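Replicative DNA helicase (Nostoc punctiforme, PDB 4O1R) contains an intein, the part crystallised here, which probably excises itself by protein splicing and joins the flanking host segments. Local coordinates at residues A[10-15]-A[32-37]; A[64-69]-A[107-112]; A[68-73]-A[133-138]; A[78-83]-A[94-99]. All coordinates share one frame; numbering follows the deposited sequence.

Contact 1. Residues A[10-15]-A[32-37]; sequences LVTLVD and AVWALN. With NA (sodium ion), chain C.
Val-14 sets one methyl over the five-membered ring of Trp-34 while a water ties the same two residues together at the ring edge. Val-14 CG2 stands 3.9 Å from the centroid of the five-membered ring of Trp-34, only 12° off its normal, a clear CH-pi contact; CG1 lies near CZ2, beside the six-membered part of the indole. The two side chains meet at about a right angle. The ring edge runs past Thr-12, whose CB is near CD1. In the ring plane, one water accepts from Trp-34 NE1 at 3.0 Å and donates to Val-14 O, also at 3.0 Å. The backbones of strands 10-12 and 32-37 run at 97° to each other, and one direct hydrogen bond joins the two segments, Val-14 N to Ala-32 O at 3.0 Å. Next to it, Val-33 CA makes a CA-H...O contact with Thr-12 O at 3.4 Å. Lys-45 of the neighbouring strand 42-55 touches both Val-14 and Trp-34. A leucine in place of Trp-34 would probably leave the bridging water without its NE1 donor and Val-14 CG2 without the flat surface beneath it. Val-14 O also accepts from a second water. That water is a ligand of a sodium ion, which Asp-15 O coordinates at 2.4 Å. The Val-14 carbonyl thus has two water donors and the indole N-H is satisfied through solvent, while one backbone bond, the methyl-indole packing and the bridging water hold the corner.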
# COMPACT_ATOMS: atom_id res chain seq x y z
N LEU A 10 -5.73 3.90 -4.50
CA LEU A 10 -6.81 2.98 -4.83
C LEU A 10 -6.65 1.63 -4.16
O LEU A 10 -5.59 1.00 -4.25
CB LEU A 10 -6.87 2.76 -6.34
CG LEU A 10 -7.20 3.98 -7.18
CD1 LEU A 10 -7.10 3.65 -8.66
CD2 LEU A 10 -8.59 4.50 -6.85
N VAL A 11 -7.71 1.18 -3.49
CA VAL A 11 -7.75 -0.18 -2.98
C VAL A 11 -8.85 -0.94 -3.71
O VAL A 11 -9.86 -0.35 -4.11
CB VAL A 11 -8.10 -0.07 -1.47
CG1 VAL A 11 -8.02 -1.40 -0.80
CG2 VAL A 11 -7.18 0.96 -0.76
N THR A 12 -8.67 -2.24 -3.88
CA THR A 12 -9.66 -3.05 -4.61
C THR A 12 -10.57 -3.80 -3.67
O THR A 12 -10.10 -4.60 -2.85
CB THR A 12 -8.97 -4.05 -5.56
OG1 THR A 12 -8.16 -3.32 -6.47
CG2 THR A 12 -10.00 -4.87 -6.35
N LEU A 13 -11.87 -3.55 -3.79
CA LEU A 13 -12.87 -4.33 -3.07
C LEU A 13 -12.96 -5.69 -3.75
O LEU A 13 -13.21 -5.77 -4.96
CB LEU A 13 -14.22 -3.61 -3.05
CG LEU A 13 -14.19 -2.19 -2.45
CD1 LEU A 13 -15.57 -1.56 -2.56
CD2 LEU A 13 -13.72 -2.18 -1.01
N VAL A 14 -12.73 -6.76 -3.00
CA VAL A 14 -12.52 -8.07 -3.61
C VAL A 14 -13.68 -8.56 -4.50
O VAL A 14 -13.45 -8.97 -5.64
CB VAL A 14 -12.15 -9.15 -2.54
CG1 VAL A 14 -12.22 -10.54 -3.14
CG2 VAL A 14 -10.77 -8.89 -1.97
N ASP A 15 -14.90 -8.49 -4.00
CA ASP A 15 -16.00 -9.11 -4.74
C ASP A 15 -16.37 -8.35 -6.00
O ASP A 15 -16.52 -8.94 -7.07
CB ASP A 15 -17.22 -9.33 -3.87
CG ASP A 15 -17.09 -10.54 -2.98
OD1 ASP A 15 -16.14 -11.34 -3.16
OD2 ASP A 15 -17.97 -10.71 -2.10
N ALA A 32 -13.62 -6.75 2.42
CA ALA A 32 -12.37 -7.38 2.00
C ALA A 32 -11.62 -6.64 0.90
O ALA A 32 -12.23 -6.13 -0.06
CB ALA A 32 -12.61 -8.82 1.59
N VAL A 33 -10.31 -6.59 1.08
CA VAL A 33 -9.36 -6.08 0.08
C VAL A 33 -8.32 -7.18 -0.17
O VAL A 33 -8.38 -8.25 0.43
CB VAL A 33 -8.72 -4.75 0.54
CG1 VAL A 33 -9.80 -3.71 0.82
CG2 VAL A 33 -7.84 -4.94 1.77
N TRP A 34 -7.37 -6.92 -1.06
CA TRP A 34 -6.27 -7.86 -1.27
C TRP A 34 -5.09 -7.55 -0.36
O TRP A 34 -4.79 -6.39 -0.11
CB TRP A 34 -5.81 -7.87 -2.73
CG TRP A 34 -6.83 -8.47 -3.62
CD1 TRP A 34 -7.67 -7.80 -4.46
CD2 TRP A 34 -7.17 -9.85 -3.72
NE1 TRP A 34 -8.50 -8.69 -5.10
CE2 TRP A 34 -8.22 -9.96 -4.66
CE3 TRP A 34 -6.68 -11.02 -3.12
CZ2 TRP A 34 -8.79 -11.18 -5.01
CZ3 TRP A 34 -7.26 -12.24 -3.46
CH2 TRP A 34 -8.30 -12.31 -4.41
N ALA A 35 -4.45 -8.60 0.12
CA ALA A 35 -3.27 -8.48 0.99
C ALA A 35 -2.32 -9.63 0.74
O ALA A 35 -2.70 -10.67 0.20
CB ALA A 35 -3.68 -8.46 2.45
N LEU A 36 -1.08 -9.45 1.16
CA LEU A 36 -0.09 -10.49 0.99
C LEU A 36 -0.04 -11.41 2.21
O LEU A 36 0.08 -10.95 3.34
CB LEU A 36 1.28 -9.84 0.78
CG LEU A 36 2.47 -10.80 0.65
CD1 LEU A 36 2.43 -11.58 -0.65
CD2 LEU A 36 3.75 -10.01 0.77
N ASN A 37 -0.14 -12.71 1.96
CA ASN A 37 0.23 -13.69 2.98
C ASN A 37 1.73 -13.94 2.83
O ASN A 37 2.17 -14.54 1.86
CB ASN A 37 -0.58 -14.99 2.80
CG ASN A 37 -0.22 -16.04 3.83
OD1 ASN A 37 0.87 -16.03 4.40
ND2 ASN A 37 -1.15 -16.95 4.08
NA NA C . -16.21 -10.02 -9.21
O HOH W 1 -6.54 -3.99 -2.44
O HOH W 2 -10.78 -8.63 -6.99
O HOH W 3 -13.89 -9.84 -8.59
O HOH W 4 -15.88 -11.29 -11.22
O HOH W 5 -16.13 -8.15 -10.77
O HOH W 6 -16.67 -12.01 -7.83

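Contact 2. Residues A[64-69]-A[107-112]; sequences TRLGRK and YWDEIV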
# COMPACT_ATOMS: atom_id res chain seq x y z
N THR A 64 7.79 2.96 -9.60
CA THR A 64 8.55 1.76 -9.94
C THR A 64 8.82 1.69 -11.45
O THR A 64 8.21 2.42 -12.24
CB THR A 64 7.83 0.46 -9.49
OG1 THR A 64 6.71 0.21 -10.35
CG2 THR A 64 7.37 0.56 -8.03
N ARG A 65 9.70 0.78 -11.84
CA ARG A 65 10.12 0.60 -13.23
C ARG A 65 8.95 0.23 -14.16
O ARG A 65 8.92 0.68 -15.31
CB ARG A 65 11.25 -0.42 -13.31
CG ARG A 65 11.86 -0.66 -14.69
CD ARG A 65 13.11 -1.56 -14.61
NE ARG A 65 12.84 -2.84 -13.94
CZ ARG A 65 13.77 -3.63 -13.38
NH1 ARG A 65 15.06 -3.30 -13.40
NH2 ARG A 65 13.40 -4.76 -12.78
N LEU A 66 8.01 -0.56 -13.66
CA LEU A 66 6.81 -0.94 -14.43
C LEU A 66 5.80 0.19 -14.52
O LEU A 66 4.80 0.09 -15.24
CB LEU A 66 6.11 -2.14 -13.80
CG LEU A 66 6.76 -3.51 -13.94
CD1 LEU A 66 5.83 -4.49 -13.33
CD2 LEU A 66 7.00 -3.90 -15.38
N GLY A 67 6.05 1.26 -13.76
CA GLY A 67 5.22 2.46 -13.81
C GLY A 67 4.20 2.58 -12.70
O GLY A 67 3.37 3.50 -12.72
N ARG A 68 4.25 1.70 -11.71
CA ARG A 68 3.35 1.82 -10.56
C ARG A 68 3.79 2.99 -9.70
O ARG A 68 4.97 3.32 -9.67
CB ARG A 68 3.30 0.51 -9.79
CG ARG A 68 2.98 -0.62 -10.75
CD ARG A 68 2.11 -1.66 -10.18
NE ARG A 68 2.01 -2.77 -11.12
CZ ARG A 68 1.74 -4.02 -10.76
NH1 ARG A 68 1.55 -4.33 -9.47
NH2 ARG A 68 1.67 -4.96 -11.69
N LYS A 69 2.83 3.65 -9.07
CA LYS A 69 3.11 4.90 -8.37
C LYS A 69 2.21 5.00 -7.16
O LYS A 69 1.03 4.63 -7.24
CB LYS A 69 2.79 6.08 -9.30
CG LYS A 69 3.28 7.43 -8.82
CD LYS A 69 2.79 8.54 -9.74
CE LYS A 69 3.54 8.56 -11.06
NZ LYS A 69 3.14 9.74 -11.87
N TYR A 107 5.84 -10.00 -7.76
CA TYR A 107 7.08 -9.76 -8.49
C TYR A 107 7.82 -8.63 -7.78
O TYR A 107 7.22 -7.80 -7.10
CB TYR A 107 6.85 -9.54 -9.99
CG TYR A 107 6.40 -8.17 -10.31
CD1 TYR A 107 7.30 -7.21 -10.77
CD2 TYR A 107 5.07 -7.80 -10.14
CE1 TYR A 107 6.89 -5.95 -11.04
CE2 TYR A 107 4.65 -6.54 -10.42
CZ TYR A 107 5.56 -5.61 -10.86
OH TYR A 107 5.13 -4.34 -11.14
N TRP A 108 9.14 -8.61 -7.95
CA TRP A 108 9.98 -7.62 -7.29
C TRP A 108 10.37 -6.52 -8.25
O TRP A 108 11.30 -6.69 -9.05
CB TRP A 108 11.24 -8.31 -6.76
CG TRP A 108 10.93 -9.35 -5.73
CD1 TRP A 108 10.83 -10.69 -5.92
CD2 TRP A 108 10.65 -9.12 -4.34
NE1 TRP A 108 10.52 -11.32 -4.74
CE2 TRP A 108 10.40 -10.38 -3.75
CE3 TRP A 108 10.60 -7.98 -3.52
CZ2 TRP A 108 10.10 -10.53 -2.39
CZ3 TRP A 108 10.30 -8.13 -2.17
CH2 TRP A 108 10.06 -9.40 -1.62
N ASP A 109 9.68 -5.39 -8.18
CA ASP A 109 9.90 -4.30 -9.13
C ASP A 109 10.92 -3.32 -8.57
O ASP A 109 11.00 -3.09 -7.37
CB ASP A 109 8.58 -3.59 -9.44
CG ASP A 109 8.61 -2.85 -10.78
OD1 ASP A 109 9.59 -2.95 -11.54
OD2 ASP A 109 7.60 -2.20 -11.05
N GLU A 110 11.67 -2.70 -9.46
CA GLU A 110 12.69 -1.73 -9.10
C GLU A 110 12.09 -0.34 -8.87
O GLU A 110 11.28 0.13 -9.67
CB GLU A 110 13.69 -1.65 -10.26
CG GLU A 110 14.88 -0.79 -9.97
CD GLU A 110 15.63 -0.37 -11.21
OE1 GLU A 110 14.99 -0.04 -12.22
OE2 GLU A 110 16.86 -0.33 -11.14
N ILE A 111 12.51 0.32 -7.79
CA ILE A 111 12.18 1.73 -7.57
C ILE A 111 13.02 2.59 -8.50
O ILE A 111 14.26 2.47 -8.52
CB ILE A 111 12.47 2.14 -6.12
CG1 ILE A 111 11.59 1.36 -5.15
CG2 ILE A 111 12.26 3.66 -5.94
CD1 ILE A 111 12.05 1.44 -3.72
N VAL A 112 12.35 3.45 -9.28
CA VAL A 112 13.05 4.40 -10.16
C VAL A 112 13.08 5.83 -9.64
O VAL A 112 13.94 6.61 -10.04
CB VAL A 112 12.55 4.35 -11.64
CG1 VAL A 112 12.77 2.97 -12.25
CG2 VAL A 112 11.10 4.75 -11.73
O HOH W 7 10.26 -4.08 -13.88
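Thr-64 and Asp-109 cross at about a right angle where the type I beta turn Thr-64 to Gly-67 meets the long strand 106-126, part of the all-beta Hint fold of inteins. Thr-64 OG1 donates to Asp-109 OD2 at 2.7 Å, coming from above the carboxylate plane, while Leu-66 N reaches the syn lone pair of the same oxygen at 3.1 Å. CG of Asp-109 is anti to its backbone N (chi1 -157°), and the carboxylate lies against the start of the turn. An alanine at Asp-109 would probably leave Thr-64 OG1 and Leu-66 N without their shared acceptor and the turn less firmly fixed to the strand. A third approach to OD2, from Tyr-107 OH, is doubtful, because the modelled copy of that ring runs into Leu-66. Thr-64 faces Ile-111 as an antiparallel non-hydrogen-bonded pair, and one residue on, Arg-65 N donates to Glu-110 O at 2.8 Å. The side chains of Arg-65 and Glu-110 also cross at about a right angle: Glu-110 CB sits over the centre of the guanidinium, 3.7 Å above its plane. Glu-110 OE1 lies 3.5 Å from Arg-65 NH1, well out of that plane, a salt bridge of charge alone. In the guanidinium plane, a water accepts from Arg-65 NE at 2.9 Å and donates to Asp-109 OD1 at 2.7 Å.

Contact 3. Residues A[68-73]-A[133-138]; sequences RKIRAT and FVANNI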
# COMPACT_ATOMS: atom_id res chain seq x y z
N ARG A 68 4.25 1.70 -11.71
CA ARG A 68 3.35 1.82 -10.56
C ARG A 68 3.79 2.99 -9.70
O ARG A 68 4.97 3.32 -9.67
CB ARG A 68 3.30 0.51 -9.79
CG ARG A 68 2.98 -0.62 -10.75
CD ARG A 68 2.11 -1.66 -10.18
NE ARG A 68 2.01 -2.77 -11.12
CZ ARG A 68 1.74 -4.02 -10.76
NH1 ARG A 68 1.55 -4.33 -9.47
NH2 ARG A 68 1.67 -4.96 -11.69
N LYS A 69 2.83 3.65 -9.07
CA LYS A 69 3.11 4.90 -8.37
C LYS A 69 2.21 5.00 -7.16
O LYS A 69 1.03 4.63 -7.24
CB LYS A 69 2.79 6.08 -9.30
CG LYS A 69 3.28 7.43 -8.82
CD LYS A 69 2.79 8.54 -9.74
CE LYS A 69 3.54 8.56 -11.06
NZ LYS A 69 3.14 9.74 -11.87
N ILE A 70 2.75 5.49 -6.06
CA ILE A 70 1.96 5.68 -4.85
C ILE A 70 2.52 6.86 -4.09
O ILE A 70 3.71 7.17 -4.20
CB ILE A 70 1.94 4.39 -3.99
CG1 ILE A 70 0.85 4.42 -2.90
CG2 ILE A 70 3.34 4.09 -3.43
CD1 ILE A 70 0.68 3.07 -2.21
N ARG A 71 1.65 7.52 -3.32
CA ARG A 71 2.06 8.64 -2.47
C ARG A 71 1.82 8.25 -1.02
O ARG A 71 0.68 8.00 -0.63
CB ARG A 71 1.33 9.93 -2.84
CG ARG A 71 1.76 10.37 -4.25
CD ARG A 71 1.00 11.54 -4.77
NE ARG A 71 1.36 12.76 -4.06
CZ ARG A 71 0.49 13.59 -3.51
NH1 ARG A 71 -0.81 13.35 -3.61
NH2 ARG A 71 0.93 14.68 -2.89
N ALA A 72 2.90 8.18 -0.25
CA ALA A 72 2.87 7.66 1.11
C ALA A 72 3.71 8.50 2.05
O ALA A 72 4.63 9.21 1.62
CB ALA A 72 3.35 6.20 1.13
N THR A 73 3.41 8.41 3.33
CA THR A 73 4.25 9.07 4.32
C THR A 73 5.63 8.40 4.40
O THR A 73 5.80 7.24 4.00
CB THR A 73 3.59 9.08 5.69
OG1 THR A 73 3.35 7.73 6.11
CG2 THR A 73 2.28 9.85 5.67
N PHE A 133 -1.90 -4.44 2.99
CA PHE A 133 -2.89 -4.47 1.93
C PHE A 133 -2.27 -3.92 0.66
O PHE A 133 -1.18 -3.33 0.69
CB PHE A 133 -4.18 -3.71 2.30
CG PHE A 133 -3.98 -2.25 2.62
CD1 PHE A 133 -3.61 -1.85 3.91
CD2 PHE A 133 -4.20 -1.26 1.65
CE1 PHE A 133 -3.43 -0.48 4.22
CE2 PHE A 133 -4.03 0.10 1.96
CZ PHE A 133 -3.64 0.49 3.24
N VAL A 134 -2.98 -4.14 -0.45
CA VAL A 134 -2.56 -3.62 -1.75
C VAL A 134 -3.21 -2.26 -2.00
O VAL A 134 -4.43 -2.13 -1.93
CB VAL A 134 -2.90 -4.60 -2.88
CG1 VAL A 134 -2.48 -4.01 -4.22
CG2 VAL A 134 -2.26 -5.96 -2.63
N ALA A 135 -2.39 -1.26 -2.30
CA ALA A 135 -2.86 0.07 -2.65
C ALA A 135 -2.12 0.54 -3.88
O ALA A 135 -0.89 0.42 -3.96
CB ALA A 135 -2.66 1.04 -1.50
N ASN A 136 -2.85 1.07 -4.86
CA ASN A 136 -2.25 1.43 -6.14
C ASN A 136 -1.40 0.29 -6.70
O ASN A 136 -0.35 0.50 -7.32
CB ASN A 136 -1.43 2.73 -6.04
CG ASN A 136 -2.28 3.97 -6.18
OD1 ASN A 136 -3.51 3.91 -6.18
ND2 ASN A 136 -1.62 5.10 -6.33
N ASN A 137 -1.86 -0.93 -6.47
CA ASN A 137 -1.19 -2.13 -6.99
C ASN A 137 0.24 -2.30 -6.45
O ASN A 137 1.09 -2.88 -7.12
CB ASN A 137 -1.19 -2.15 -8.53
CG ASN A 137 -2.57 -2.23 -9.13
OD1 ASN A 137 -3.40 -3.02 -8.68
ND2 ASN A 137 -2.81 -1.44 -10.16
N ILE A 138 0.46 -1.81 -5.23
CA ILE A 138 1.72 -2.00 -4.49
C ILE A 138 1.37 -2.50 -3.09
O ILE A 138 0.39 -2.06 -2.49
CB ILE A 138 2.53 -0.68 -4.41
CG1 ILE A 138 2.88 -0.19 -5.82
CG2 ILE A 138 3.82 -0.84 -3.57
CD1 ILE A 138 3.49 1.21 -5.88
O HOH W 8 0.26 2.24 -9.39
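Arg-68 NH1 is gripped by two backbone carbonyls, Asn-137 O at 2.8 Å and Pro-99 O of the neighbouring strand 95-99. Asn-137 O receives it on a lone pair in the carbonyl plane and lies close to the guanidinium plane, so the bond is well formed, with 151° at the hydrogen. On the way, Arg-68 CD passes Asn-137 CB at 3.7 Å, and Arg-68 CB rests near Ile-138 CD1. The acceptor belongs to a type I' turn, Ala-135 to Ile-138, that closes the beta hairpin of strands 132-135 and 138-141; both central residues, Asn-136 and Asn-137, have positive phi, which asparagine tolerates well. The Asn-136 amide meets strand 69-72: ND2 donates to Lys-69 O at 2.8 Å, while OD1 accepts from Leu-10 N. A water bridges the backbones beside this bond, accepting from Lys-69 N and donating to Asn-136 O. Beneath the polar rim, Ile-70 points into the turn, its CG2 3.8 Å from Ile-138 CD1 and its CD1 4.0 Å from Ala-135 CB. Lys-69 N, Lys-69 O, Asn-136 O and Asn-137 O thus each meet a side chain or a water across the contact, over an apolar floor.

Contact 4. Residues A[78-83]-A[94-99]; sequences FLTING and EHLALP. Unlike the reference sequence in segment 94-99: Ala-97 (reference Cys). With NA (sodium ion), chain D.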
# COMPACT_ATOMS: atom_id res chain seq x y z
N PHE A 78 7.12 -0.70 3.06
CA PHE A 78 7.00 -1.48 1.83
C PHE A 78 7.88 -2.71 1.97
O PHE A 78 8.80 -2.73 2.80
CB PHE A 78 7.46 -0.63 0.64
CG PHE A 78 6.58 0.56 0.40
CD1 PHE A 78 6.74 1.72 1.14
CD2 PHE A 78 5.55 0.51 -0.54
CE1 PHE A 78 5.91 2.82 0.94
CE2 PHE A 78 4.73 1.61 -0.75
CZ PHE A 78 4.90 2.75 -0.00
N LEU A 79 7.60 -3.75 1.19
CA LEU A 79 8.33 -5.01 1.38
C LEU A 79 9.49 -5.15 0.40
O LEU A 79 9.29 -5.12 -0.82
CB LEU A 79 7.37 -6.20 1.23
CG LEU A 79 8.01 -7.58 1.45
CD1 LEU A 79 8.62 -7.71 2.83
CD2 LEU A 79 6.99 -8.67 1.22
N THR A 80 10.69 -5.30 0.95
CA THR A 80 11.86 -5.61 0.13
C THR A 80 12.26 -7.08 0.34
O THR A 80 11.72 -7.74 1.23
CB THR A 80 13.08 -4.73 0.50
OG1 THR A 80 13.66 -5.20 1.73
CG2 THR A 80 12.70 -3.26 0.59
N ILE A 81 13.23 -7.56 -0.44
CA ILE A 81 13.70 -8.94 -0.30
C ILE A 81 14.41 -9.16 1.04
O ILE A 81 14.63 -10.30 1.45
CB ILE A 81 14.63 -9.31 -1.50
CG1 ILE A 81 14.77 -10.83 -1.69
CG2 ILE A 81 16.01 -8.65 -1.36
CD1 ILE A 81 13.52 -11.48 -2.11
N ASN A 82 14.77 -8.06 1.69
CA ASN A 82 15.39 -8.10 3.01
C ASN A 82 14.48 -7.57 4.12
O ASN A 82 14.96 -7.17 5.18
CB ASN A 82 16.78 -7.44 2.99
CG ASN A 82 17.82 -8.35 2.36
OD1 ASN A 82 17.95 -9.50 2.76
ND2 ASN A 82 18.52 -7.86 1.34
N GLY A 83 13.17 -7.60 3.88
CA GLY A 83 12.20 -7.26 4.92
C GLY A 83 11.46 -5.96 4.67
O GLY A 83 11.70 -5.24 3.69
N GLU A 94 16.35 -0.04 -5.36
CA GLU A 94 15.88 -1.07 -4.44
C GLU A 94 14.56 -1.66 -4.97
O GLU A 94 13.77 -0.95 -5.59
CB GLU A 94 15.72 -0.49 -3.04
CG GLU A 94 15.56 -1.53 -1.96
CD GLU A 94 16.02 -1.04 -0.62
OE1 GLU A 94 16.42 0.14 -0.49
OE2 GLU A 94 16.04 -1.86 0.32
N HIS A 95 14.33 -2.95 -4.74
CA HIS A 95 13.14 -3.60 -5.26
C HIS A 95 12.07 -3.79 -4.19
O HIS A 95 12.38 -4.02 -3.02
CB HIS A 95 13.51 -4.97 -5.85
CG HIS A 95 14.31 -4.90 -7.12
ND1 HIS A 95 15.58 -4.36 -7.20
CD2 HIS A 95 14.02 -5.35 -8.36
CE1 HIS A 95 16.03 -4.48 -8.44
NE2 HIS A 95 15.10 -5.08 -9.16
N LEU A 96 10.81 -3.70 -4.62
CA LEU A 96 9.64 -3.86 -3.74
C LEU A 96 8.72 -4.94 -4.28
O LEU A 96 8.64 -5.15 -5.50
CB LEU A 96 8.83 -2.57 -3.67
CG LEU A 96 9.51 -1.30 -3.21
CD1 LEU A 96 8.47 -0.20 -3.20
CD2 LEU A 96 10.11 -1.53 -1.84
N ALA A 97 8.01 -5.59 -3.36
CA ALA A 97 7.03 -6.60 -3.74
C ALA A 97 5.75 -5.97 -4.24
O ALA A 97 5.16 -5.11 -3.56
CB ALA A 97 6.71 -7.49 -2.55
N LEU A 98 5.33 -6.41 -5.42
CA LEU A 98 4.11 -5.92 -6.05
C LEU A 98 3.33 -7.11 -6.58
O LEU A 98 3.95 -8.08 -7.00
CB LEU A 98 4.47 -4.98 -7.22
CG LEU A 98 4.68 -3.47 -7.01
CD1 LEU A 98 5.81 -3.16 -6.06
CD2 LEU A 98 4.97 -2.80 -8.33
N PRO A 99 1.99 -7.04 -6.59
CA PRO A 99 1.22 -8.11 -7.23
C PRO A 99 1.44 -8.16 -8.73
O PRO A 99 1.59 -7.12 -9.38
CB PRO A 99 -0.24 -7.74 -6.95
CG PRO A 99 -0.24 -6.66 -6.01
CD PRO A 99 1.12 -6.02 -5.97
NA NA D . 15.06 -12.47 2.24
O HOH W 9 5.94 -3.55 -1.25
O HOH W 10 14.12 -6.04 -2.59
O HOH W 11 17.19 -11.89 1.99
O HOH W 12 15.54 -13.93 0.32
O HOH W 13 12.78 -12.81 1.49
O HOH W 14 15.18 -11.97 4.32
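Leu-96 reaches from strand 95-99 onto strand 77-80, where two sheets of the Hint fold meet with their strands 113° apart. Leu-96 CB lies 3.9 Å from Leu-79 O. At CG, set beside the backbone N by a chi1 of -57°, the chain forks. CD1 lies against the start of the Phe-78 side chain, near CB and ring atom CD2; the other methyl, Leu-96 CD2, comes to 3.7 Å from Phe-78 CB and also touches Thr-80 CG2. Leu-96 and Phe-78 cross obliquely, and the Phe-78 side chain also touches Ile-138 and Val-140 of strand 138-141. At the crossing, one direct hydrogen bond joins the backbones: Ala-97 N donates to Leu-79 O at 2.9 Å, and Leu-96 CA adds a CA-H...O contact of 3.2 Å to that same oxygen. Waters extend the link, one between Leu-79 N and Ala-97 O, another between Ile-81 N and His-95 O. Ala-97, which replaces the cysteine of the reference sequence, packs its CB against Leu-79 CD2. Glu-94 lays OE2 near Thr-80 CG2, but its charge is paired with Lys-85 in a salt bridge. Thr-80 opens a type I turn to Gly-83 and makes an ST turn: OG1 accepts from Asn-82 N at 3.1 Å and donates to Gly-83 O at 2.8 Å. At the tip of this turn, Ile-81 O coordinates a sodium ion. One of the ion's four waters donates to Asn-82 OD1 at 2.6 Å.

In the fold
Contact 1 closes first along the chain; contacts 2 and 3 start from overlapping segments that share Arg-68 and Lys-69, and contact 4 falls within the chain span that each of them brackets. All four reach the seven-stranded antiparallel sheet. Contacts 2 and 4, centres 10 Å apart, lie on its neighbouring strands, 106-126 for contact 2 and 95-99 for contact 4. Contact 3 lies about 4 Å from the chain centre, whereas contacts 1 and 2 are 20 Å apart between centres without touching. At contact 3, strand 5-6 packs on Ile-70 and Ala-135 beside the hairpin leading to the C-terminus, consistent with the two ends of the intein being held close, as splicing requires.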